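Local coordinates for protein hemin degrading factor (Pseudomonas aeruginosa, PDB 4MF9) that binds heme and probably acts in its trafficking and degradation in the bacterium, at residues A[76-80]-A[92-96]; A[79-83]-A[152-157]; A[319-323]-A[350-354]. The contacts are given in a common frame with arbitrary orientation. Numbering follows the deposited sequence.

In the fold
Contacts 1 and 2 form one unit in the N-terminal HemS/ChuX repeat: both use strand 78-84, share I79 and M80, and have centres 8 Å apart. Strand 78-84 pairs with 88-93 on one side (contact 1) and with 151-157 on the other (contact 2), and a probable hydrogen bond between Y96 OH and H153 NE2 (3.0 Å) ties the two together. Contact 3 belongs to the C-terminal repeat, where helix 348-355 packs on strand 320-326; its centre is about 30 Å from that of contact 1 and 29 Å from that of contact 2. It lies nearest the heme, which V320 touches, whereas the side chains of T83 and Y96 stay about 12 and 14 Å from the ligand.

Contact 1 of 3, residues A[76-80]-A[92-96]; sequences LGPIM and RKGPY
Segments 76-80 and 92-96 are the open end of a β-hairpin; from G77 to M80 and from R92 to Y96 the chain directions are 149° apart, roughly antiparallel. One hydrogen-bonded pair, I79 with G94 (CA-CA 5.4 Å), fixes the register: I79 N donates to G94 O at 2.9 Å and G94 N to I79 O at 3.0 Å, so both residues satisfy their backbone groups on each other. Next to it M80 and K93 form a non-hydrogen-bonded pair (CA-CA 4.3 Å), with M80 CG 4.0 Å from K93 CG. Two CA-H...O contacts supplement the ladder, K93 CA to I79 O at 3.3 Å and M80 CA to R92 O at 3.5 Å. Other backbone groups bond elsewhere: M80 with F156 on strand 151-157, R92 with A81, K93 with E295, and the carbonyl P78 O accepts from S161 OG.

At the open end direct pairing gives way to a water, which donates to G77 O (2.6 Å) and accepts from Y96 N (2.8 Å). The chain turns a corner at the extended G94 (157/173), followed by P95. I79, with chi1 and chi2 both p, brings CD1 to 3.7 Å from Y96 CD1, at the edge of the ring.

The polar side-chain ends find partners beyond the pair: R92 forms a salt bridge through NH1 with D114 and a hydrogen bond through NE with H275, Y96 OH bonds H153 NE2, and K93 NZ bonds P294 O weakly. The arrangement is that of an antiparallel β-hairpin whose returning strand, 88-93, bends out of the sheet at a Gly-Pro corner, here within the N-terminal HemS/ChuX repeat.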
ATOM      1  N   LEU A  76       2.515   3.728 -20.881  1.00 23.14           N
ATOM      2  CA  LEU A  76       3.190   4.921 -20.389  1.00 21.27           C
ATOM      3  C   LEU A  76       4.684   4.746 -20.138  1.00 22.44           C
ATOM      4  O   LEU A  76       5.365   5.710 -19.799  1.00 23.91           O
ATOM      5  CB  LEU A  76       2.514   5.409 -19.107  1.00 19.30           C
ATOM      6  CG  LEU A  76       1.031   5.731 -19.276  1.00 19.81           C
ATOM      7  CD1 LEU A  76       0.368   5.956 -17.932  1.00 16.96           C
ATOM      8  CD2 LEU A  76       0.846   6.947 -20.171  1.00 24.35           C
ATOM      9  N   GLY A  77       5.198   3.530 -20.300  1.00 23.96           N
ATOM     10  CA  GLY A  77       6.600   3.274 -20.004  1.00 22.12           C
ATOM     11  C   GLY A  77       6.877   3.335 -18.516  1.00 18.65           C
ATOM     12  O   GLY A  77       5.971   3.140 -17.710  1.00 20.18           O
ATOM     13  N   PRO A  78       8.134   3.594 -18.141  1.00 22.52           N
ATOM     14  CA  PRO A  78       8.489   3.667 -16.720  1.00 21.66           C
ATOM     15  C   PRO A  78       7.704   4.748 -15.994  1.00 21.48           C
ATOM     16  O   PRO A  78       7.723   5.915 -16.401  1.00 22.72           O
ATOM     17  CB  PRO A  78       9.982   4.028 -16.749  1.00 17.28           C
ATOM     18  CG  PRO A  78      10.462   3.490 -18.053  1.00 19.85           C
ATOM     19  CD  PRO A  78       9.318   3.699 -19.012  1.00 24.82           C
ATOM     20  N   ILE A  79       7.026   4.351 -14.924  1.00 15.65           N
ATOM     21  CA  ILE A  79       6.290   5.281 -14.087  1.00 13.80           C
ATOM     22  C   ILE A  79       6.749   5.166 -12.646  1.00 15.09           C
ATOM     23  O   ILE A  79       7.682   4.412 -12.325  1.00 15.72           O
ATOM     24  CB  ILE A  79       4.774   4.994 -14.141  1.00 13.57           C
ATOM     25  CG1 ILE A  79       4.503   3.487 -14.125  1.00 12.88           C
ATOM     26  CG2 ILE A  79       4.152   5.629 -15.386  1.00 14.86           C
ATOM     27  CD1 ILE A  79       4.376   2.872 -12.713  1.00 12.25           C
ATOM     28  N   MET A  80       6.095   5.877 -11.775  1.00 11.62           N
ATOM     29  CA  MET A  80       6.233   5.657 -10.374  1.00 13.61           C
ATOM     30  C   MET A  80       4.867   5.325  -9.743  1.00 14.02           C
ATOM     31  O   MET A  80       3.928   6.064  -9.889  1.00 12.09           O
ATOM     32  CB  MET A  80       6.835   6.877  -9.713  1.00 13.16           C
ATOM     33  CG  MET A  80       7.116   6.752  -8.265  1.00 12.40           C
ATOM     34  SD  MET A  80       5.813   7.089  -7.166  1.00 13.76           S
ATOM     35  CE  MET A  80       5.720   8.862  -7.085  1.00 14.87           C
ATOM     36  N   ARG A  92       7.533   3.015  -5.866  1.00 13.06           N
ATOM     37  CA  ARG A  92       8.357   2.139  -6.669  1.00 12.34           C
ATOM     38  C   ARG A  92       8.346   2.555  -8.119  1.00 15.90           C
ATOM     39  O   ARG A  92       7.333   2.877  -8.638  1.00 13.56           O
ATOM     40  CB  ARG A  92       7.903   0.711  -6.555  1.00 12.90           C
ATOM     41  CG  ARG A  92       8.896  -0.354  -6.914  1.00 13.49           C
ATOM     42  CD  ARG A  92      10.236  -0.143  -6.265  1.00 17.21           C
ATOM     43  NE  ARG A  92      11.126  -1.296  -6.393  1.00 19.53           N
ATOM     44  CZ  ARG A  92      11.881  -1.563  -7.426  1.00 21.23           C
ATOM     45  NH1 ARG A  92      11.867  -0.810  -8.502  1.00 16.01           N
ATOM     46  NH2 ARG A  92      12.626  -2.638  -7.406  1.00 21.96           N
ATOM     47  N   LYS A  93       9.483   2.509  -8.771  1.00 14.09           N
ATOM     48  CA  LYS A  93       9.598   2.909 -10.159  1.00 14.58           C
ATOM     49  C   LYS A  93       9.801   1.746 -11.101  1.00 16.09           C
ATOM     50  O   LYS A  93      10.476   0.808 -10.753  1.00 16.52           O
ATOM     51  CB  LYS A  93      10.716   3.903 -10.347  1.00 15.30           C
ATOM     52  CG  LYS A  93      10.522   5.208  -9.669  1.00 17.00           C
ATOM     53  CD  LYS A  93      11.664   6.102 -10.019  1.00 22.27           C
ATOM     54  CE  LYS A  93      11.873   7.147  -8.974  1.00 26.98           C
ATOM     55  NZ  LYS A  93      13.020   8.002  -9.357  1.00 32.24           N
ATOM     56  N   GLY A  94       9.176   1.826 -12.271  1.00 15.66           N
ATOM     57  CA  GLY A  94       9.268   0.799 -13.295  1.00 19.21           C
ATOM     58  C   GLY A  94       8.076   0.847 -14.237  1.00 15.42           C
ATOM     59  O   GLY A  94       7.118   1.573 -13.999  1.00 14.73           O
ATOM     60  N   PRO A  95       8.116   0.055 -15.311  1.00 24.25           N
ATOM     61  CA  PRO A  95       6.970  -0.032 -16.223  1.00 17.90           C
ATOM     62  C   PRO A  95       5.771  -0.725 -15.569  1.00 19.95           C
ATOM     63  O   PRO A  95       5.964  -1.677 -14.799  1.00 19.08           O
ATOM     64  CB  PRO A  95       7.517  -0.896 -17.359  1.00 21.08           C
ATOM     65  CG  PRO A  95       8.541  -1.776 -16.685  1.00 21.38           C
ATOM     66  CD  PRO A  95       9.205  -0.866 -15.690  1.00 21.85           C
ATOM     67  N   TYR A  96       4.554  -0.270 -15.864  1.00 15.07           N
ATOM     68  CA  TYR A  96       3.350  -0.886 -15.276  1.00 19.01           C
ATOM     69  C   TYR A  96       2.975  -2.180 -15.996  1.00 17.06           C
ATOM     70  O   TYR A  96       2.034  -2.216 -16.791  1.00 16.68           O
ATOM     71  CB  TYR A  96       2.165   0.095 -15.281  1.00 16.00           C
ATOM     72  CG  TYR A  96       1.195  -0.069 -14.118  1.00 15.27           C
ATOM     73  CD1 TYR A  96       1.393   0.620 -12.918  1.00 13.30           C
ATOM     74  CD2 TYR A  96       0.081  -0.903 -14.223  1.00 14.36           C
ATOM     75  CE1 TYR A  96       0.506   0.480 -11.858  1.00 10.05           C
ATOM     76  CE2 TYR A  96      -0.807  -1.047 -13.169  1.00 13.27           C
ATOM     77  CZ  TYR A  96      -0.587  -0.353 -11.993  1.00 12.17           C
ATOM     78  OH  TYR A  96      -1.475  -0.509 -10.947  1.00 12.36           O
TER
HETATM   79  O   HOH W   1       3.904   1.636 -17.806  1.00 19.24           O

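Contact 2 of 3, residues A[79-83]-A[152-157]; sequences IMALT and VHKVFL
F156 (chi1 m) gathers the apolar side chains on one face of this strand pair: M80 CE lies 3.9 Å from F156 CD1, and L82 CD1 lies 4.0 Å from F156 CE1. On the other face A81 and V155 form a close non-hydrogen-bonded pair (CA-CA 4.5 Å), and I79 CG2 is 4.3 Å from V155 CG2. Strands 79-83 and 152-157 run antiparallel at 158°, their axes 4.6 Å apart. Two hydrogen-bonded pairs set the register: M80 N to F156 O at 2.9 Å with F156 N to M80 O at 2.7 Å, then L82 N to K154 O at 2.8 Å with K154 N to L82 O at 3.0 Å. At the polar edge H153, chi1 t, donates from ND1 to T83 OG1 (2.9 Å); T83 OG1 also bonds Q273, and H153 NE2 bonds Y96 OH. K154, on the face of F156, forms a salt bridge with E47 of helix 47-52. Strand 78-84 lies between 151-157 and 88-93 in an antiparallel sheet, with 138-146 beyond 151-157 and strand 271-277 packing against T83 and H153.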
ATOM      1  N   ILE A  79       7.026   4.351 -14.924  1.00 15.65           N
ATOM      2  CA  ILE A  79       6.290   5.281 -14.087  1.00 13.80           C
ATOM      3  C   ILE A  79       6.749   5.166 -12.646  1.00 15.09           C
ATOM      4  O   ILE A  79       7.682   4.412 -12.325  1.00 15.72           O
ATOM      5  CB  ILE A  79       4.774   4.994 -14.141  1.00 13.57           C
ATOM      6  CG1 ILE A  79       4.503   3.487 -14.125  1.00 12.88           C
ATOM      7  CG2 ILE A  79       4.152   5.629 -15.386  1.00 14.86           C
ATOM      8  CD1 ILE A  79       4.376   2.872 -12.713  1.00 12.25           C
ATOM      9  N   MET A  80       6.095   5.877 -11.775  1.00 11.62           N
ATOM     10  CA  MET A  80       6.233   5.657 -10.374  1.00 13.61           C
ATOM     11  C   MET A  80       4.867   5.325  -9.743  1.00 14.02           C
ATOM     12  O   MET A  80       3.928   6.064  -9.889  1.00 12.09           O
ATOM     13  CB  MET A  80       6.835   6.877  -9.713  1.00 13.16           C
ATOM     14  CG  MET A  80       7.116   6.752  -8.265  1.00 12.40           C
ATOM     15  SD  MET A  80       5.813   7.089  -7.166  1.00 13.76           S
ATOM     16  CE  MET A  80       5.720   8.862  -7.085  1.00 14.87           C
ATOM     17  N   ALA A  81       4.817   4.207  -9.059  1.00 11.93           N
ATOM     18  CA  ALA A  81       3.597   3.749  -8.409  1.00 10.36           C
ATOM     19  C   ALA A  81       3.663   4.159  -6.952  1.00 11.68           C
ATOM     20  O   ALA A  81       4.708   3.996  -6.301  1.00 11.80           O
ATOM     21  CB  ALA A  81       3.451   2.227  -8.539  1.00 12.64           C
ATOM     22  N   LEU A  82       2.562   4.692  -6.434  1.00  9.29           N
ATOM     23  CA  LEU A  82       2.522   5.157  -5.047  1.00  8.71           C
ATOM     24  C   LEU A  82       1.367   4.507  -4.317  1.00  9.55           C
ATOM     25  O   LEU A  82       0.203   4.718  -4.660  1.00  8.34           O
ATOM     26  CB  LEU A  82       2.377   6.682  -4.972  1.00 11.85           C
ATOM     27  CG  LEU A  82       2.763   7.458  -3.697  1.00 16.10           C
ATOM     28  CD1 LEU A  82       2.840   8.960  -4.032  1.00 15.62           C
ATOM     29  CD2 LEU A  82       1.802   7.250  -2.539  1.00 13.68           C
ATOM     30  N   THR A  83       1.690   3.720  -3.293  1.00  6.81           N
ATOM     31  CA  THR A  83       0.668   3.089  -2.468  1.00  8.62           C
ATOM     32  C   THR A  83       1.023   3.333  -1.016  1.00  7.25           C
ATOM     33  O   THR A  83       2.175   3.182  -0.641  1.00  7.61           O
ATOM     34  CB  THR A  83       0.646   1.588  -2.714  1.00  9.85           C
ATOM     35  OG1 THR A  83       0.349   1.358  -4.094  1.00  8.42           O
ATOM     36  CG2 THR A  83      -0.382   0.914  -1.833  1.00  7.14           C
ATOM     37  N   VAL A 152      -6.581   5.019  -3.015  1.00  8.56           N
ATOM     38  CA  VAL A 152      -6.277   3.598  -3.100  1.00  7.78           C
ATOM     39  C   VAL A 152      -4.845   3.401  -3.591  1.00  8.69           C
ATOM     40  O   VAL A 152      -4.049   2.679  -2.972  1.00 10.40           O
ATOM     41  CB  VAL A 152      -7.264   2.867  -4.037  1.00  6.95           C
ATOM     42  CG1 VAL A 152      -6.729   1.516  -4.389  1.00  8.45           C
ATOM     43  CG2 VAL A 152      -8.598   2.724  -3.370  1.00  7.74           C
ATOM     44  N   HIS A 153      -4.515   4.091  -4.675  1.00  7.06           N
ATOM     45  CA  HIS A 153      -3.327   3.805  -5.465  1.00  6.64           C
ATOM     46  C   HIS A 153      -3.148   4.946  -6.460  1.00  7.98           C
ATOM     47  O   HIS A 153      -4.138   5.439  -7.027  1.00  8.13           O
ATOM     48  CB  HIS A 153      -3.582   2.513  -6.244  1.00  8.27           C
ATOM     49  CG  HIS A 153      -2.414   2.035  -7.058  1.00  9.03           C
ATOM     50  ND1 HIS A 153      -1.158   1.838  -6.525  1.00  7.19           N
ATOM     51  CD2 HIS A 153      -2.333   1.682  -8.364  1.00  7.76           C
ATOM     52  CE1 HIS A 153      -0.344   1.399  -7.476  1.00  7.41           C
ATOM     53  NE2 HIS A 153      -1.034   1.296  -8.598  1.00  9.50           N
ATOM     54  N   LYS A 154      -1.905   5.350  -6.705  1.00  8.89           N
ATOM     55  CA  LYS A 154      -1.650   6.404  -7.699  1.00 10.02           C
ATOM     56  C   LYS A 154      -0.487   5.990  -8.571  1.00 10.53           C
ATOM     57  O   LYS A 154       0.444   5.335  -8.090  1.00  9.16           O
ATOM     58  CB  LYS A 154      -1.295   7.736  -7.023  1.00 10.01           C
ATOM     59  CG  LYS A 154      -2.402   8.332  -6.199  1.00 10.32           C
ATOM     60  CD  LYS A 154      -1.864   9.393  -5.246  1.00 13.13           C
ATOM     61  CE  LYS A 154      -3.015  10.105  -4.550  1.00 12.96           C
ATOM     62  NZ  LYS A 154      -2.534  11.013  -3.484  1.00 15.20           N
ATOM     63  N   VAL A 155      -0.525   6.373  -9.845  1.00  8.38           N
ATOM     64  CA  VAL A 155       0.637   6.182 -10.700  1.00  8.73           C
ATOM     65  C   VAL A 155       1.042   7.485 -11.370  1.00 14.81           C
ATOM     66  O   VAL A 155       0.223   8.174 -11.990  1.00  9.50           O
ATOM     67  CB  VAL A 155       0.532   4.939 -11.662  1.00 11.46           C
ATOM     68  CG1 VAL A 155      -0.659   4.039 -11.307  1.00 11.58           C
ATOM     69  CG2 VAL A 155       0.531   5.314 -13.094  1.00 12.21           C
ATOM     70  N   PHE A 156       2.306   7.839 -11.175  1.00 10.81           N
ATOM     71  CA  PHE A 156       2.817   9.123 -11.616  1.00 14.89           C
ATOM     72  C   PHE A 156       3.707   8.955 -12.829  1.00 15.34           C
ATOM     73  O   PHE A 156       4.570   8.079 -12.857  1.00 13.29           O
ATOM     74  CB  PHE A 156       3.597   9.788 -10.478  1.00 11.76           C
ATOM     75  CG  PHE A 156       2.722  10.454  -9.456  1.00 15.22           C
ATOM     76  CD1 PHE A 156       2.143   9.714  -8.430  1.00 13.02           C
ATOM     77  CD2 PHE A 156       2.469  11.822  -9.524  1.00 12.14           C
ATOM     78  CE1 PHE A 156       1.325  10.327  -7.490  1.00 13.35           C
ATOM     79  CE2 PHE A 156       1.662  12.436  -8.582  1.00 11.33           C
ATOM     80  CZ  PHE A 156       1.088  11.687  -7.562  1.00 10.01           C
ATOM     81  N   LEU A 157       3.492   9.785 -13.846  1.00 15.09           N
ATOM     82  CA  LEU A 157       4.443   9.837 -14.946  1.00 16.76           C
ATOM     83  C   LEU A 157       5.753  10.464 -14.450  1.00 18.50           C
ATOM     84  O   LEU A 157       5.745  11.393 -13.644  1.00 21.02           O
ATOM     85  CB  LEU A 157       3.870  10.593 -16.145  1.00 19.97           C
ATOM     86  CG  LEU A 157       3.075   9.778 -17.164  1.00 17.02           C
ATOM     87  CD1 LEU A 157       1.693   9.374 -16.638  1.00 14.53           C
ATOM     88  CD2 LEU A 157       2.962  10.565 -18.463  1.00 18.49           C
TER

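Contact 3 of 3, residues A[319-323]-A[350-354]; sequences IVTSW and WRELA
W350 (chi1 t) lays the edge of its indole along strand 320-323: NE1 donates to T321 O at 2.9 Å, and CZ2 comes 4.4 Å from S322 CA. W323, chi1 m, reaches the opposite way, from strand to helix, its NE1 donating to A354 O at 3.0 Å, a carbonyl that R310 NH1 also reaches, while A354 N bonds W350 O (2.8 Å) within the helix. Between these indole bonds T321 CG2 packs 3.8 Å from A354 CB; the backbones come nearest at T321 CA and R351 CA, 6.5 Å apart. Helix 350-354 thus lies across the strand of an antiparallel sheet, the axes 8.7 Å apart at 44°, in the C-terminal HemS/ChuX repeat. The CA-to-CB bond of T321 points toward the helix and that of V320 away from it, and V320 touches the heme. R351 reaches back to I319 O with a weak hydrogen bond from NH2 (3.2 Å); its stronger partner is E346, in a salt bridge through NE, and T321 OG1 hydrogen-bonds the same carboxylate.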
ATOM      1  N   ILE A 319       9.272 -23.047   6.698  1.00 21.46           N
ATOM      2  CA  ILE A 319       8.982 -21.890   7.487  1.00 21.13           C
ATOM      3  C   ILE A 319       9.289 -20.537   6.816  1.00 16.34           C
ATOM      4  O   ILE A 319      10.302 -20.363   6.297  1.00 14.87           O
ATOM      5  CB  ILE A 319       9.719 -21.988   8.801  1.00 18.99           C
ATOM      6  CG1 ILE A 319       9.324 -23.315   9.468  1.00 22.60           C
ATOM      7  CG2 ILE A 319       9.521 -20.758   9.641  1.00 14.61           C
ATOM      8  CD1 ILE A 319       8.293 -23.245  10.533  1.00 20.88           C
ATOM      9  N   VAL A 320       8.362 -19.612   6.938  1.00 15.92           N
ATOM     10  CA  VAL A 320       8.570 -18.255   6.431  1.00 14.82           C
ATOM     11  C   VAL A 320       8.552 -17.278   7.590  1.00 11.20           C
ATOM     12  O   VAL A 320       7.576 -17.206   8.335  1.00 13.57           O
ATOM     13  CB  VAL A 320       7.487 -17.823   5.401  1.00 16.15           C
ATOM     14  CG1 VAL A 320       7.691 -16.333   5.000  1.00 12.55           C
ATOM     15  CG2 VAL A 320       7.531 -18.702   4.176  1.00 15.68           C
ATOM     16  N   THR A 321       9.626 -16.513   7.727  1.00 11.61           N
ATOM     17  CA  THR A 321       9.731 -15.536   8.798  1.00 11.47           C
ATOM     18  C   THR A 321       9.497 -14.125   8.266  1.00 11.69           C
ATOM     19  O   THR A 321      10.019 -13.762   7.218  1.00 12.22           O
ATOM     20  CB  THR A 321      11.122 -15.592   9.439  1.00 12.37           C
ATOM     21  OG1 THR A 321      11.444 -16.960   9.734  1.00 14.01           O
ATOM     22  CG2 THR A 321      11.147 -14.776  10.721  1.00 11.01           C
ATOM     23  N   SER A 322       8.718 -13.335   8.996  1.00 12.66           N
ATOM     24  CA  SER A 322       8.417 -11.964   8.600  1.00 12.15           C
ATOM     25  C   SER A 322       8.386 -11.100   9.844  1.00 11.86           C
ATOM     26  O   SER A 322       8.266 -11.621  10.953  1.00 10.90           O
ATOM     27  CB  SER A 322       7.054 -11.898   7.914  1.00 10.33           C
ATOM     28  OG  SER A 322       6.035 -12.322   8.803  1.00  9.97           O
ATOM     29  N   TRP A 323       8.515  -9.786   9.655  1.00 10.46           N
ATOM     30  CA  TRP A 323       8.233  -8.810  10.702  1.00  8.97           C
ATOM     31  C   TRP A 323       7.000  -8.031  10.261  1.00 10.42           C
ATOM     32  O   TRP A 323       6.891  -7.651   9.092  1.00  9.73           O
ATOM     33  CB  TRP A 323       9.403  -7.839  10.876  1.00 11.18           C
ATOM     34  CG  TRP A 323      10.560  -8.408  11.652  1.00 12.60           C
ATOM     35  CD1 TRP A 323      10.903  -9.728  11.781  1.00 13.44           C
ATOM     36  CD2 TRP A 323      11.511  -7.669  12.422  1.00 13.52           C
ATOM     37  NE1 TRP A 323      12.028  -9.848  12.574  1.00 14.45           N
ATOM     38  CE2 TRP A 323      12.418  -8.596  12.976  1.00 12.76           C
ATOM     39  CE3 TRP A 323      11.696  -6.305  12.679  1.00 14.03           C
ATOM     40  CZ2 TRP A 323      13.480  -8.207  13.784  1.00 16.81           C
ATOM     41  CZ3 TRP A 323      12.755  -5.920  13.484  1.00 15.85           C
ATOM     42  CH2 TRP A 323      13.635  -6.870  14.027  1.00 14.06           C
ATOM     43  N   TRP A 350      18.508 -13.930   5.741  1.00 23.79           N
ATOM     44  CA  TRP A 350      17.293 -13.260   6.185  1.00 23.39           C
ATOM     45  C   TRP A 350      16.842 -13.779   7.550  1.00 20.11           C
ATOM     46  O   TRP A 350      16.640 -12.994   8.486  1.00 19.43           O
ATOM     47  CB  TRP A 350      16.153 -13.409   5.175  1.00 17.31           C
ATOM     48  CG  TRP A 350      14.833 -13.045   5.796  1.00 16.89           C
ATOM     49  CD1 TRP A 350      13.791 -13.889   6.095  1.00 18.00           C
ATOM     50  CD2 TRP A 350      14.432 -11.744   6.236  1.00 16.57           C
ATOM     51  NE1 TRP A 350      12.764 -13.179   6.678  1.00 16.65           N
ATOM     52  CE2 TRP A 350      13.136 -11.861   6.773  1.00 16.99           C
ATOM     53  CE3 TRP A 350      15.043 -10.489   6.218  1.00 16.60           C
ATOM     54  CZ2 TRP A 350      12.447 -10.765   7.288  1.00 16.34           C
ATOM     55  CZ3 TRP A 350      14.363  -9.416   6.726  1.00 14.08           C
ATOM     56  CH2 TRP A 350      13.081  -9.556   7.255  1.00 14.39           C
ATOM     57  N   ARG A 351      16.772 -15.091   7.678  1.00 18.79           N
ATOM     58  CA  ARG A 351      16.261 -15.677   8.877  1.00 19.77           C
ATOM     59  C   ARG A 351      17.133 -15.329  10.039  1.00 15.99           C
ATOM     60  O   ARG A 351      16.669 -15.020  11.028  1.00 15.32           O
ATOM     61  CB  ARG A 351      16.034 -17.176   8.710  1.00 23.28           C
ATOM     62  CG  ARG A 351      15.707 -17.885  10.014  1.00 22.33           C
ATOM     63  CD  ARG A 351      15.432 -19.379   9.875  1.00 21.76           C
ATOM     64  NE  ARG A 351      14.381 -19.720   8.959  1.00 22.80           N
ATOM     65  CZ  ARG A 351      13.969 -20.930   8.647  1.00 26.68           C
ATOM     66  NH1 ARG A 351      14.486 -22.001   9.210  1.00 22.09           N
ATOM     67  NH2 ARG A 351      13.017 -21.063   7.768  1.00 22.69           N
ATOM     68  N   GLU A 352      18.426 -15.333   9.851  1.00 21.13           N
ATOM     69  CA  GLU A 352      19.338 -14.934  10.863  1.00 20.67           C
ATOM     70  C   GLU A 352      19.147 -13.484  11.289  1.00 20.85           C
ATOM     71  O   GLU A 352      19.134 -13.208  12.429  1.00 20.19           O
ATOM     72  CB  GLU A 352      20.770 -15.177  10.413  1.00 27.81           C
ATOM     73  CG  GLU A 352      21.782 -14.572  11.362  1.00 27.67           C
ATOM     74  CD  GLU A 352      23.198 -14.698  10.891  1.00 37.88           C
ATOM     75  OE1 GLU A 352      24.068 -14.791  11.737  1.00 39.28           O
ATOM     76  OE2 GLU A 352      23.436 -14.693   9.675  1.00 43.93           O
ATOM     77  N   LEU A 353      18.997 -12.587  10.344  1.00 17.82           N
ATOM     78  CA  LEU A 353      18.716 -11.232  10.729  1.00 16.84           C
ATOM     79  C   LEU A 353      17.384 -11.033  11.419  1.00 16.39           C
ATOM     80  O   LEU A 353      17.312 -10.408  12.424  1.00 18.67           O
ATOM     81  CB  LEU A 353      18.824 -10.324   9.539  1.00 20.71           C
ATOM     82  CG  LEU A 353      18.558  -8.827   9.713  1.00 20.67           C
ATOM     83  CD1 LEU A 353      19.382  -8.220  10.802  1.00 21.05           C
ATOM     84  CD2 LEU A 353      18.801  -8.107   8.421  1.00 20.83           C
ATOM     85  N   ALA A 354      16.356 -11.642  10.886  1.00 14.67           N
ATOM     86  CA  ALA A 354      15.009 -11.590  11.460  1.00 13.31           C
ATOM     87  C   ALA A 354      14.968 -12.126  12.900  1.00 16.07           C
ATOM     88  O   ALA A 354      14.177 -11.662  13.722  1.00 15.77           O
ATOM     89  CB  ALA A 354      14.048 -12.368  10.589  1.00 17.93           C
TER